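Local atomic coordinates of FERM, RhoGEF and pleckstrin domain protein 2 (Danio rerio, PDB entry 6D21), a protein that probably acts as a guanine nucleotide exchange factor that activates RAC1 in semaphorin and integrin signalling, and is represented here by its membrane-targeting FERM domain. Residues S22-D25 and G26-L30; R97-F100 and S101-I104; R106-D110 and G111-C115; H126-Q129 and S130-D134; L206-H210 and M211-V215. All blocks are in the same frame, centred on the assembly; numbering follows the deposited sequence.

In the fold
All five contacts are local, and together they sample the three lobes of the FERM domain. Contact 1 caps a helix of the ubiquitin-like N-terminal lobe, partly at the surface. Contacts 2, 3 and 4 belong to the helical central lobe: 2, buried, and 3, partly buried at the C-terminal end, share helix 94-110, while 4 closes helix 117-132. Contact 3 touches 2 and 4 through leucine and isoleucine side chains, while 2 and 4 meet where Leu127 reaches the backbone of Ser101. Contact 5 is a buried hairpin of the PH-like lobe, its centre about 32 Å from that of contact 4. Contact 2 pairs a CH-pi contact with a buried serine; contact 5 joins backbone pairing to apolar side chains.

Contact 1: S22-D25 and G26-L30; sequences SKAD and GQLLL
Asp25 and Leu28 make a local N-cap contact where the loop after strand 15-21 enters helix 26-36, in the ubiquitin-like N-terminal lobe of the FERM domain. The carboxylate of Asp25 folds forward over the first helical turn, and its OD1 accepts the backbone N-H of Leu28. The bond is fairly straight, 154° at the hydrogen, but the modelled 2.4 Å from Leu28 N to Asp25 OD1 is too short for its exact length to be trusted. A chi1 of 60° places CG of Asp25 between its backbone N and its carbonyl carbon, from where the acid can reach the N-H of Leu28, which has no preceding turn to bind. A short acidic side chain suits this place, since its negative charge would probably be eased by the positive end of the helix dipole. Gln27 lies alongside the acid, with its amide plane 79° from the carboxylate. Below the cap, CB of Ala24 meets the CD2 branch of Leu28 at 3.6 Å, a small residue leaving room for a branched one. Leu30 N bonds to Gly26 O, the kind of bond that carries the helix onward. Leu28 also rests on Leu20 of strand 15-21, and Leu29 reaches Tyr18 and Leu20 there and Leu47 of strand 45-50, so the capped turn lies against the sheet of the lobe.

Contact 2: R97-F100 and S101-I104; sequences RYLF and SLQI
Tyr98 and Leu102 pack one turn apart on helix 94-110, the first long helix of the FERM central lobe. The CD1 methyl of Leu102 sits over one face of the Tyr98 ring, 3.9 Å from the ring centroid and 22° off the normal, a CH-pi contact displaced toward the phenol rim. Its nearest ring atom is Tyr98 CZ, 3.6 Å from Leu102 CD1. A chi1 of 172° stands the ring out from the helix, and Leu102, with CG anti to its carbonyl carbon, leans back so that CD1 meets the face. Leucine suits the spot: its branch puts a methyl where the ring face lies, and the same CD1 also reaches CD2 of Leu99. Beneath them Tyr98 O is gripped twice, by the regular helical N-H of Leu102 and by the hydroxyl of Ser101, whose OG donates to it at 2.7 Å. The hydroxyl comes in bent, at 124° to the C=O bond, whereas Leu102 N approaches much straighter. A serine is tolerated in this buried stretch, since its hydroxyl donates to a backbone carbonyl; it also makes a weak hydrogen bond with Asp176. Phe100 points elsewhere, its ring meeting that of Phe45 and touching Val81, while Ile104 packs on Val179 and Leu180. The polar end of Gln103 is held by Val81 N and Asp107. Helix 94-110 thus sits between helix 172-183 of the all-helical F2 lobe and strand 76-81 of the ubiquitin-like sheet, an interlobe position within the FERM fold.

Contact 3: R106-D110 and G111-C115; sequences RDLLD and GRLSC
Leu108 crosses over Leu113 at an angle, its CD1 lying 4.1 Å from Leu113 CD2, and the same methyl reaches the SG of Cys115. This is the C-terminal end of helix 94-110 in the FERM central lobe, where Gly111 breaks the helix and the chain folds back on its last turn. Gly111 has a positive phi (88°), and a side chain in that position would collide with Asp110 O, so glycine fits. Leu113 and Cys115 continue the apolar patch toward helix 117-132, touching Leu123 and Ala120. The reversal is fixed by Asp107 O, which accepts the N-H of Leu113 at 3.1 Å and, weakly, that of Gly111. Leu113 N stands well above the carbonyl plane and is not on a lone pair. CB of Leu113 is then pressed to 3.7 Å from CB of Asp107, whose carboxylate is engaged beyond the turn by Arg192 in a salt bridge and by Gln103. Asp110 adds an Asx turn: its OD1 accepts the backbone N-H of Arg112, 162° at the hydrogen and nearly in line with the CG-OD1 bond. A chi1 of 68° folds the acid back toward that N-H, and the aliphatic CG of Arg112 passes close to OD1. The guanidinium itself leads away and makes no salt bridge with Asp107 or Asp110. An inverse gamma turn centred on Leu113, with a weak bond from Ser114 N to Arg112 O, redirects the chain. A water donates to Leu108 O at 2.6 Å and to Leu113 O at 2.9 Å, bridging the last helical turn to the returning chain.

Contact 4: H126-Q129 and S130-D134; sequences HLVQ and SEIGD
Gln129 NE2 donates a hydrogen bond to Asp134 OD1 at 3.1 Å, linking the last turn of helix 117-132 to the chain leaving it in the FERM central lobe. The carboxylate uses its anti lone pair, and the oxygen lies only slightly out of the amide plane. CG of Gln129 is anti to the backbone N (chi1 -176°) and the chain bends at chi2, which carries the amide over Gly133. Both groups have further partners: NE2 also binds Gln170 O, while Asp134 OD1 takes its main bond from Gly169 N. With an alanine here the amide bridge would be gone, and Asp134 and Gln170 O would probably each lose a donor, leaving the helix exit less firmly tied to the loop of Gly169 and Gln170. Gly133 ends the helix with a positive phi (86°) that a bulkier residue would resist, and its N-H bonds to Gln129 O from above the carbonyl plane. One turn back, Ser130 OG donates to Leu127 O at 2.8 Å, on the same face of that carbonyl as the helical N-H of Glu131, and so satisfies its own hydroxyl. Glu131 leads outward to a salt bridge with Lys105. Packing then runs along the side facing helix 137-146, where Val128 and Ile132 both meet Phe143. These two lie side by side, Val128 CG1 touching Ile132 CD1 at 3.5 Å.

Contact 5: L206-H210 and M211-V215; sequences LAVAH and MGLQV
Ala209 and Gly212 close a beta hairpin, pairing strands 203-209 and 212-217 round a two-residue type I turn made by His210 and Met211. Backbone bonds come first. Ala209 N donates to Gly212 O at 2.9 Å and Gly212 N returns a bond to Ala209 O; Ala207 and Gln214 form a second hydrogen-bonded pair, with Gln214 N only 2.7 Å from Ala207 O. Gly212 has backbone angles (phi 146°) that would jam a side chain against the preceding carbonyl, hence the glycine. A CH-pi contact occupies the tip: CE of Met211 lies over one face of the His210 ring, 3.8 Å from its centroid, nearer one rim than the middle. Bends at chi2 and chi3 of Met211 curl the thioether back to reach it, and SD rests on Ala209 CB at 3.7 Å. With a glycine in place of His210, the methyl would lose the ring it lies on and Met211 would probably be freer to turn. Apolar pairs come last. Leu206 CD2 meets Val215 CG2 at 4.0 Å, and Val208 CG2 approaches Leu213 CD1, both pairs on one face of the sheet. Branched residues suit that interior: Leu206 meets Phe240 and Phe269, and Leu213 meets Phe240, while small Ala207 and Ala209 lie beside Gln214 on the other. A hairpin of an antiparallel sheet packed against a C-terminal helix, here 263-281, is typical of the PH-like fold.

Contact 1: S22-D25 and G26-L30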
loop_
_atom_site.group_PDB
_atom_site.type_symbol
_atom_site.label_atom_id
_atom_site.label_comp_id
_atom_site.label_asym_id
_atom_site.label_seq_id
_atom_site.Cartn_x
_atom_site.Cartn_y
_atom_site.Cartn_z
ATOM N N SER A 22 25.462 13.699 -0.764
ATOM C CA SER A 22 25.746 12.385 -0.199
ATOM C C SER A 22 25.443 12.307 1.305
ATOM O O SER A 22 25.436 11.225 1.889
ATOM C CB SER A 22 27.211 12.018 -0.457
ATOM O OG SER A 22 27.589 10.860 0.263
ATOM N N LYS A 23 25.207 13.456 1.930
ATOM C CA LYS A 23 24.889 13.499 3.351
ATOM C C LYS A 23 23.385 13.379 3.597
ATOM O O LYS A 23 22.940 13.451 4.744
ATOM C CB LYS A 23 25.407 14.799 3.981
ATOM C CG LYS A 23 26.898 14.845 4.283
ATOM C CD LYS A 23 27.201 16.022 5.196
ATOM C CE LYS A 23 28.638 16.537 5.060
ATOM N NZ LYS A 23 29.664 15.476 4.849
ATOM N N ALA A 24 22.607 13.199 2.534
ATOM C CA ALA A 24 21.153 13.281 2.634
ATOM C C ALA A 24 20.501 12.184 3.483
ATOM O O ALA A 24 20.804 11.001 3.353
ATOM C CB ALA A 24 20.537 13.274 1.238
ATOM N N ASP A 25 19.586 12.598 4.349
ATOM C CA ASP A 25 18.729 11.671 5.073
ATOM C C ASP A 25 17.656 11.126 4.127
ATOM O O ASP A 25 17.589 11.512 2.960
ATOM C CB ASP A 25 18.112 12.374 6.290
ATOM C CG ASP A 25 17.264 13.591 5.915
ATOM O OD1 ASP A 25 16.792 13.686 4.764
ATOM O OD2 ASP A 25 17.089 14.474 6.786
ATOM N N GLY A 26 16.812 10.235 4.619
ATOM C CA GLY A 26 15.695 9.789 3.814
ATOM C C GLY A 26 14.682 10.913 3.654
ATOM O O GLY A 26 13.995 11.005 2.632
ATOM N N GLN A 27 14.607 11.783 4.664
ATOM C CA GLN A 27 13.590 12.834 4.703
ATOM C C GLN A 27 13.780 13.857 3.577
ATOM O O GLN A 27 12.809 14.359 3.020
ATOM C CB GLN A 27 13.614 13.552 6.053
ATOM C CG GLN A 27 12.465 14.561 6.220
ATOM C CD GLN A 27 11.096 13.907 6.056
ATOM O OE1 GLN A 27 10.734 13.008 6.811
ATOM N NE2 GLN A 27 10.339 14.350 5.058
ATOM N N LEU A 28 15.037 14.155 3.260
ATOM C CA LEU A 28 15.376 15.089 2.189
ATOM C C LEU A 28 14.860 14.582 0.838
ATOM O O LEU A 28 14.259 15.342 0.074
ATOM C CB LEU A 28 16.895 15.322 2.140
ATOM C CG LEU A 28 17.459 16.409 1.221
ATOM C CD1 LEU A 28 16.796 17.763 1.464
ATOM C CD2 LEU A 28 18.954 16.495 1.406
ATOM N N LEU A 29 15.076 13.300 0.550
ATOM C CA LEU A 29 14.586 12.718 -0.691
ATOM C C LEU A 29 13.047 12.733 -0.746
ATOM O O LEU A 29 12.461 13.061 -1.777
ATOM C CB LEU A 29 15.106 11.293 -0.854
ATOM C CG LEU A 29 14.624 10.538 -2.095
ATOM C CD1 LEU A 29 15.072 11.267 -3.371
ATOM C CD2 LEU A 29 15.136 9.103 -2.070
ATOM N N LEU A 30 12.403 12.354 0.359
ATOM C CA LEU A 30 10.941 12.403 0.464
ATOM C C LEU A 30 10.411 13.796 0.187
ATOM O O LEU A 30 9.448 13.966 -0.574
ATOM C CB LEU A 30 10.468 11.954 1.851
ATOM C CG LEU A 30 10.324 10.466 2.190
ATOM C CD1 LEU A 30 10.420 10.267 3.694
ATOM C CD2 LEU A 30 9.004 9.913 1.684
#

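Contact 2: R97-F100 and S101-I104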
loop_
_atom_site.group_PDB
_atom_site.type_symbol
_atom_site.label_atom_id
_atom_site.label_comp_id
_atom_site.label_asym_id
_atom_site.label_seq_id
_atom_site.Cartn_x
_atom_site.Cartn_y
_atom_site.Cartn_z
ATOM N N ARG A 97 -6.308 11.902 -4.293
ATOM C CA ARG A 97 -7.235 10.817 -4.622
ATOM C C ARG A 97 -6.771 10.085 -5.869
ATOM O O ARG A 97 -6.925 8.885 -5.959
ATOM C CB ARG A 97 -8.661 11.340 -4.828
ATOM C CG ARG A 97 -9.305 11.872 -3.542
ATOM C CD ARG A 97 -10.807 12.143 -3.719
ATOM N NE ARG A 97 -11.080 13.105 -4.783
ATOM C CZ ARG A 97 -11.222 14.409 -4.579
ATOM N NH1 ARG A 97 -11.121 14.900 -3.353
ATOM N NH2 ARG A 97 -11.486 15.218 -5.593
ATOM N N TYR A 98 -6.233 10.829 -6.833
ATOM C CA TYR A 98 -5.633 10.239 -8.027
ATOM C C TYR A 98 -4.505 9.265 -7.666
ATOM O O TYR A 98 -4.471 8.120 -8.138
ATOM C CB TYR A 98 -5.111 11.352 -8.943
ATOM C CG TYR A 98 -4.298 10.877 -10.132
ATOM C CD1 TYR A 98 -4.809 9.941 -11.027
ATOM C CD2 TYR A 98 -3.029 11.408 -10.390
ATOM C CE1 TYR A 98 -4.065 9.519 -12.143
ATOM C CE2 TYR A 98 -2.276 10.998 -11.512
ATOM C CZ TYR A 98 -2.799 10.059 -12.379
ATOM O OH TYR A 98 -2.049 9.650 -13.469
ATOM N N LEU A 99 -3.612 9.709 -6.783
ATOM C CA LEU A 99 -2.501 8.868 -6.346
ATOM C C LEU A 99 -3.009 7.636 -5.646
ATOM O O LEU A 99 -2.475 6.535 -5.860
ATOM C CB LEU A 99 -1.543 9.639 -5.434
ATOM C CG LEU A 99 -0.664 10.716 -6.093
ATOM C CD1 LEU A 99 0.433 11.189 -5.138
ATOM C CD2 LEU A 99 -0.025 10.204 -7.380
ATOM N N PHE A 100 -4.042 7.780 -4.815
ATOM C CA PHE A 100 -4.607 6.584 -4.186
ATOM C C PHE A 100 -5.219 5.629 -5.206
ATOM O O PHE A 100 -5.050 4.421 -5.083
ATOM C CB PHE A 100 -5.646 6.952 -3.117
ATOM C CG PHE A 100 -5.060 7.053 -1.749
ATOM C CD1 PHE A 100 -4.445 8.217 -1.339
ATOM C CD2 PHE A 100 -5.075 5.959 -0.890
ATOM C CE1 PHE A 100 -3.846 8.316 -0.078
ATOM C CE2 PHE A 100 -4.502 6.059 0.387
ATOM C CZ PHE A 100 -3.881 7.242 0.782
ATOM N N SER A 101 -5.906 6.142 -6.225
ATOM C CA SER A 101 -6.429 5.243 -7.257
ATOM C C SER A 101 -5.282 4.508 -8.009
ATOM O O SER A 101 -5.425 3.353 -8.393
ATOM C CB SER A 101 -7.334 5.997 -8.248
ATOM O OG SER A 101 -6.611 6.831 -9.119
ATOM N N LEU A 102 -4.146 5.172 -8.183
ATOM C CA LEU A 102 -2.968 4.530 -8.782
ATOM C C LEU A 102 -2.355 3.501 -7.852
ATOM O O LEU A 102 -1.764 2.532 -8.308
ATOM C CB LEU A 102 -1.898 5.560 -9.147
ATOM C CG LEU A 102 -2.248 6.539 -10.267
ATOM C CD1 LEU A 102 -1.141 7.582 -10.413
ATOM C CD2 LEU A 102 -2.479 5.788 -11.571
ATOM N N GLN A 103 -2.467 3.714 -6.550
ATOM C CA GLN A 103 -1.989 2.696 -5.605
ATOM C C GLN A 103 -2.849 1.429 -5.709
ATOM O O GLN A 103 -2.356 0.297 -5.668
ATOM C CB GLN A 103 -2.024 3.241 -4.175
ATOM C CG GLN A 103 -1.587 2.222 -3.100
ATOM C CD GLN A 103 -0.104 1.936 -3.183
ATOM O OE1 GLN A 103 0.723 2.843 -3.072
ATOM N NE2 GLN A 103 0.238 0.686 -3.415
ATOM N N ILE A 104 -4.159 1.621 -5.801
ATOM C CA ILE A 104 -5.069 0.490 -6.020
ATOM C C ILE A 104 -4.752 -0.211 -7.337
ATOM O O ILE A 104 -4.744 -1.438 -7.428
ATOM C CB ILE A 104 -6.547 0.979 -6.014
ATOM C CG1 ILE A 104 -6.904 1.506 -4.623
ATOM C CG2 ILE A 104 -7.484 -0.147 -6.412
ATOM C CD1 ILE A 104 -8.102 2.444 -4.633
#

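Contact 3: R106-D110 and G111-C115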
loop_
_atom_site.group_PDB
_atom_site.type_symbol
_atom_site.label_atom_id
_atom_site.label_comp_id
_atom_site.label_asym_id
_atom_site.label_seq_id
_atom_site.Cartn_x
_atom_site.Cartn_y
_atom_site.Cartn_z
ATOM N N ARG A 106 -1.953 -0.400 -8.808
ATOM C CA ARG A 106 -0.743 -1.193 -8.558
ATOM C C ARG A 106 -1.008 -2.493 -7.790
ATOM O O ARG A 106 -0.484 -3.567 -8.134
ATOM C CB ARG A 106 0.280 -0.362 -7.772
ATOM C CG ARG A 106 1.637 -1.097 -7.589
ATOM C CD ARG A 106 2.527 -0.375 -6.588
ATOM N NE ARG A 106 3.154 0.806 -7.175
ATOM C CZ ARG A 106 3.823 1.714 -6.466
ATOM N NH1 ARG A 106 3.929 1.581 -5.147
ATOM N NH2 ARG A 106 4.391 2.746 -7.071
ATOM N N ASP A 107 -1.770 -2.373 -6.709
ATOM C CA ASP A 107 -2.086 -3.498 -5.840
ATOM C C ASP A 107 -2.902 -4.546 -6.584
ATOM O O ASP A 107 -2.754 -5.747 -6.355
ATOM C CB ASP A 107 -2.864 -3.023 -4.598
ATOM C CG ASP A 107 -1.986 -2.221 -3.616
ATOM O OD1 ASP A 107 -0.760 -2.128 -3.848
ATOM O OD2 ASP A 107 -2.526 -1.688 -2.613
ATOM N N LEU A 108 -3.771 -4.081 -7.475
ATOM C CA LEU A 108 -4.650 -4.982 -8.234
ATOM C C LEU A 108 -3.813 -5.823 -9.178
ATOM O O LEU A 108 -3.983 -7.032 -9.281
ATOM C CB LEU A 108 -5.687 -4.172 -9.016
ATOM C CG LEU A 108 -6.934 -4.815 -9.611
ATOM C CD1 LEU A 108 -7.763 -5.570 -8.555
ATOM C CD2 LEU A 108 -7.755 -3.725 -10.300
ATOM N N LEU A 109 -2.882 -5.173 -9.860
ATOM C CA LEU A 109 -2.034 -5.883 -10.805
ATOM C C LEU A 109 -1.037 -6.822 -10.125
ATOM O O LEU A 109 -0.762 -7.903 -10.647
ATOM C CB LEU A 109 -1.282 -4.894 -11.686
ATOM C CG LEU A 109 -0.282 -5.522 -12.657
ATOM C CD1 LEU A 109 -0.974 -6.490 -13.600
ATOM C CD2 LEU A 109 0.436 -4.422 -13.430
ATOM N N ASP A 110 -0.492 -6.447 -8.969
ATOM C CA ASP A 110 0.551 -7.311 -8.410
ATOM C C ASP A 110 -0.012 -8.266 -7.362
ATOM O O ASP A 110 0.729 -9.021 -6.741
ATOM C CB ASP A 110 1.739 -6.489 -7.861
ATOM C CG ASP A 110 1.405 -5.660 -6.632
ATOM O OD1 ASP A 110 0.385 -5.910 -5.963
ATOM O OD2 ASP A 110 2.205 -4.743 -6.321
ATOM N N GLY A 111 -1.330 -8.226 -7.178
ATOM C CA GLY A 111 -2.032 -9.234 -6.406
ATOM C C GLY A 111 -2.132 -8.977 -4.918
ATOM O O GLY A 111 -2.640 -9.819 -4.179
ATOM N N ARG A 112 -1.654 -7.823 -4.466
ATOM C CA ARG A 112 -1.836 -7.461 -3.068
ATOM C C ARG A 112 -3.327 -7.328 -2.790
ATOM O O ARG A 112 -3.843 -7.831 -1.792
ATOM C CB ARG A 112 -1.110 -6.161 -2.729
ATOM C CG ARG A 112 0.392 -6.220 -2.916
ATOM C CD ARG A 112 1.098 -5.313 -1.934
ATOM N NE ARG A 112 1.549 -6.048 -0.759
ATOM C CZ ARG A 112 2.823 -6.319 -0.500
ATOM N NH1 ARG A 112 3.767 -5.888 -1.324
ATOM N NH2 ARG A 112 3.155 -7.005 0.588
ATOM N N LEU A 113 -4.019 -6.652 -3.695
ATOM C CA LEU A 113 -5.461 -6.487 -3.579
ATOM C C LEU A 113 -6.168 -7.663 -4.230
ATOM O O LEU A 113 -6.522 -7.603 -5.407
ATOM C CB LEU A 113 -5.905 -5.181 -4.242
ATOM C CG LEU A 113 -7.404 -4.920 -4.182
ATOM C CD1 LEU A 113 -7.848 -4.871 -2.724
ATOM C CD2 LEU A 113 -7.743 -3.646 -4.919
ATOM N N SER A 114 -6.339 -8.752 -3.494
ATOM C CA SER A 114 -7.112 -9.864 -4.033
ATOM C C SER A 114 -8.591 -9.617 -3.754
ATOM O O SER A 114 -8.953 -9.070 -2.711
ATOM C CB SER A 114 -6.664 -11.201 -3.438
ATOM O OG SER A 114 -6.693 -11.144 -2.028
ATOM N N CYS A 115 -9.435 -10.011 -4.706
ATOM C CA CYS A 115 -10.880 -9.834 -4.605
ATOM C C CYS A 115 -11.544 -10.770 -5.604
ATOM O O CYS A 115 -10.857 -11.504 -6.326
ATOM C CB CYS A 115 -11.267 -8.379 -4.874
ATOM S SG CYS A 115 -10.602 -7.696 -6.436
HETATM O O HOH W 1 -5.218 -8.757 -7.701
#

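Contact 4: H126-Q129 and S130-D134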
loop_
_atom_site.group_PDB
_atom_site.type_symbol
_atom_site.label_atom_id
_atom_site.label_comp_id
_atom_site.label_asym_id
_atom_site.label_seq_id
_atom_site.Cartn_x
_atom_site.Cartn_y
_atom_site.Cartn_z
ATOM N N HIS A 126 -13.532 1.040 -14.338
ATOM C CA HIS A 126 -13.374 2.450 -13.962
ATOM C C HIS A 126 -11.975 2.984 -14.261
ATOM O O HIS A 126 -11.802 4.150 -14.649
ATOM C CB HIS A 126 -13.690 2.656 -12.480
ATOM C CG HIS A 126 -15.148 2.613 -12.175
ATOM N ND1 HIS A 126 -16.030 3.566 -12.640
ATOM C CD2 HIS A 126 -15.889 1.715 -11.485
ATOM C CE1 HIS A 126 -17.250 3.265 -12.233
ATOM N NE2 HIS A 126 -17.193 2.147 -11.532
ATOM N N LEU A 127 -10.976 2.130 -14.066
ATOM C CA LEU A 127 -9.614 2.502 -14.403
ATOM C C LEU A 127 -9.493 2.771 -15.906
ATOM O O LEU A 127 -8.793 3.692 -16.324
ATOM C CB LEU A 127 -8.638 1.421 -13.946
ATOM C CG LEU A 127 -8.466 1.330 -12.418
ATOM C CD1 LEU A 127 -7.624 0.102 -12.055
ATOM C CD2 LEU A 127 -7.797 2.596 -11.846
ATOM N N VAL A 128 -10.198 2.002 -16.724
ATOM C CA VAL A 128 -10.157 2.252 -18.161
ATOM C C VAL A 128 -10.852 3.589 -18.473
ATOM O O VAL A 128 -10.371 4.373 -19.294
ATOM C CB VAL A 128 -10.809 1.107 -18.982
ATOM C CG1 VAL A 128 -10.868 1.471 -20.450
ATOM C CG2 VAL A 128 -10.032 -0.201 -18.822
ATOM N N GLN A 129 -11.966 3.855 -17.798
ATOM C CA GLN A 129 -12.698 5.093 -18.017
ATOM C C GLN A 129 -11.794 6.274 -17.702
ATOM O O GLN A 129 -11.780 7.263 -18.435
ATOM C CB GLN A 129 -13.967 5.146 -17.159
ATOM C CG GLN A 129 -14.850 6.376 -17.391
ATOM C CD GLN A 129 -15.472 6.398 -18.786
ATOM O OE1 GLN A 129 -15.880 5.360 -19.316
ATOM N NE2 GLN A 129 -15.544 7.585 -19.387
ATOM N N SER A 130 -11.020 6.153 -16.627
ATOM C CA SER A 130 -10.158 7.250 -16.186
ATOM C C SER A 130 -9.019 7.561 -17.159
ATOM O O SER A 130 -8.654 8.716 -17.327
ATOM C CB SER A 130 -9.567 6.942 -14.811
ATOM O OG SER A 130 -8.448 6.075 -14.926
ATOM N N GLU A 131 -8.443 6.539 -17.782
ATOM C CA GLU A 131 -7.307 6.763 -18.668
ATOM C C GLU A 131 -7.720 7.198 -20.074
ATOM O O GLU A 131 -7.171 8.163 -20.607
ATOM C CB GLU A 131 -6.432 5.507 -18.759
ATOM C CG GLU A 131 -5.252 5.494 -17.792
ATOM C CD GLU A 131 -4.118 4.581 -18.257
ATOM O OE1 GLU A 131 -3.717 4.677 -19.435
ATOM O OE2 GLU A 131 -3.624 3.769 -17.446
ATOM N N ILE A 132 -8.685 6.495 -20.666
ATOM C CA ILE A 132 -9.005 6.681 -22.078
ATOM C C ILE A 132 -10.450 7.105 -22.383
ATOM O O ILE A 132 -10.833 7.194 -23.549
ATOM C CB ILE A 132 -8.707 5.391 -22.878
ATOM C CG1 ILE A 132 -9.485 4.206 -22.307
ATOM C CG2 ILE A 132 -7.226 5.083 -22.862
ATOM C CD1 ILE A 132 -10.681 3.802 -23.120
ATOM N N GLY A 133 -11.254 7.368 -21.359
ATOM C CA GLY A 133 -12.576 7.934 -21.586
ATOM C C GLY A 133 -13.695 6.947 -21.881
ATOM O O GLY A 133 -13.659 5.805 -21.425
ATOM N N ASP A 134 -14.688 7.389 -22.654
ATOM C CA ASP A 134 -15.905 6.608 -22.905
ATOM C C ASP A 134 -15.653 5.281 -23.646
ATOM O O ASP A 134 -14.608 5.092 -24.285
ATOM C CB ASP A 134 -16.920 7.447 -23.695
ATOM C CG ASP A 134 -17.552 8.566 -22.859
ATOM O OD1 ASP A 134 -17.376 8.593 -21.615
ATOM O OD2 ASP A 134 -18.254 9.415 -23.459
#

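Contact 5: L206-H210 and M211-V215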
loop_
_atom_site.group_PDB
_atom_site.type_symbol
_atom_site.label_atom_id
_atom_site.label_comp_id
_atom_site.label_asym_id
_atom_site.label_seq_id
_atom_site.Cartn_x
_atom_site.Cartn_y
_atom_site.Cartn_z
ATOM N N LEU A 206 -0.294 -11.409 9.967
ATOM C CA LEU A 206 -0.558 -10.214 10.764
ATOM C C LEU A 206 -0.578 -9.000 9.856
ATOM O O LEU A 206 0.115 -8.953 8.835
ATOM C CB LEU A 206 0.495 -10.022 11.874
ATOM C CG LEU A 206 0.583 -11.130 12.930
ATOM C CD1 LEU A 206 1.635 -10.811 14.000
ATOM C CD2 LEU A 206 -0.791 -11.345 13.562
ATOM N N ALA A 207 -1.378 -8.013 10.233
ATOM C CA ALA A 207 -1.415 -6.773 9.495
ATOM C C ALA A 207 -1.826 -5.652 10.431
ATOM O O ALA A 207 -2.435 -5.887 11.487
ATOM C CB ALA A 207 -2.381 -6.877 8.300
ATOM N N VAL A 208 -1.502 -4.430 10.040
ATOM C CA VAL A 208 -1.872 -3.272 10.838
ATOM C C VAL A 208 -2.558 -2.280 9.913
ATOM O O VAL A 208 -2.208 -2.172 8.731
ATOM C CB VAL A 208 -0.642 -2.645 11.559
ATOM C CG1 VAL A 208 0.421 -2.168 10.543
ATOM C CG2 VAL A 208 -1.087 -1.520 12.510
ATOM N N ALA A 209 -3.556 -1.584 10.446
ATOM C CA ALA A 209 -4.352 -0.646 9.669
ATOM C C ALA A 209 -4.866 0.466 10.567
ATOM O O ALA A 209 -4.558 0.486 11.760
ATOM C CB ALA A 209 -5.494 -1.366 8.995
ATOM N N HIS A 210 -5.658 1.381 10.003
ATOM C CA HIS A 210 -6.055 2.601 10.713
ATOM C C HIS A 210 -6.734 2.333 12.053
ATOM O O HIS A 210 -6.634 3.152 12.965
ATOM C CB HIS A 210 -6.985 3.465 9.842
ATOM C CG HIS A 210 -8.217 2.756 9.382
ATOM N ND1 HIS A 210 -9.372 2.696 10.136
ATOM C CD2 HIS A 210 -8.475 2.075 8.242
ATOM C CE1 HIS A 210 -10.287 2.004 9.479
ATOM N NE2 HIS A 210 -9.766 1.612 8.329
ATOM N N MET A 211 -7.401 1.186 12.176
ATOM C CA MET A 211 -8.175 0.884 13.386
ATOM C C MET A 211 -7.383 0.066 14.406
ATOM O O MET A 211 -7.760 -0.015 15.580
ATOM C CB MET A 211 -9.456 0.125 13.023
ATOM C CG MET A 211 -9.271 -1.390 12.814
ATOM S SD MET A 211 -8.248 -1.930 11.414
ATOM C CE MET A 211 -9.268 -1.491 10.002
ATOM N N GLY A 212 -6.309 -0.578 13.959
ATOM C CA GLY A 212 -5.547 -1.433 14.850
ATOM C C GLY A 212 -4.964 -2.646 14.160
ATOM O O GLY A 212 -4.640 -2.585 12.973
ATOM N N LEU A 213 -4.816 -3.753 14.886
ATOM C CA LEU A 213 -4.162 -4.924 14.288
ATOM C C LEU A 213 -5.179 -5.917 13.733
ATOM O O LEU A 213 -6.305 -6.021 14.222
ATOM C CB LEU A 213 -3.242 -5.617 15.294
ATOM C CG LEU A 213 -1.796 -5.108 15.329
ATOM C CD1 LEU A 213 -1.695 -3.688 15.880
ATOM C CD2 LEU A 213 -0.925 -6.033 16.129
ATOM N N GLN A 214 -4.781 -6.636 12.696
ATOM C CA GLN A 214 -5.634 -7.672 12.136
ATOM C C GLN A 214 -4.900 -8.998 12.069
ATOM O O GLN A 214 -3.677 -9.040 11.963
ATOM C CB GLN A 214 -6.120 -7.290 10.746
ATOM C CG GLN A 214 -7.008 -6.092 10.728
ATOM C CD GLN A 214 -6.998 -5.413 9.375
ATOM O OE1 GLN A 214 -6.064 -5.582 8.592
ATOM N NE2 GLN A 214 -8.035 -4.633 9.094
ATOM N N VAL A 215 -5.670 -10.078 12.133
ATOM C CA VAL A 215 -5.128 -11.417 12.052
ATOM C C VAL A 215 -5.824 -12.153 10.925
ATOM O O VAL A 215 -7.061 -12.224 10.887
ATOM C CB VAL A 215 -5.314 -12.196 13.365
ATOM C CG1 VAL A 215 -4.711 -13.585 13.229
ATOM C CG2 VAL A 215 -4.681 -11.442 14.520
HETATM O O HOH W 2 -4.512 -3.813 6.846
#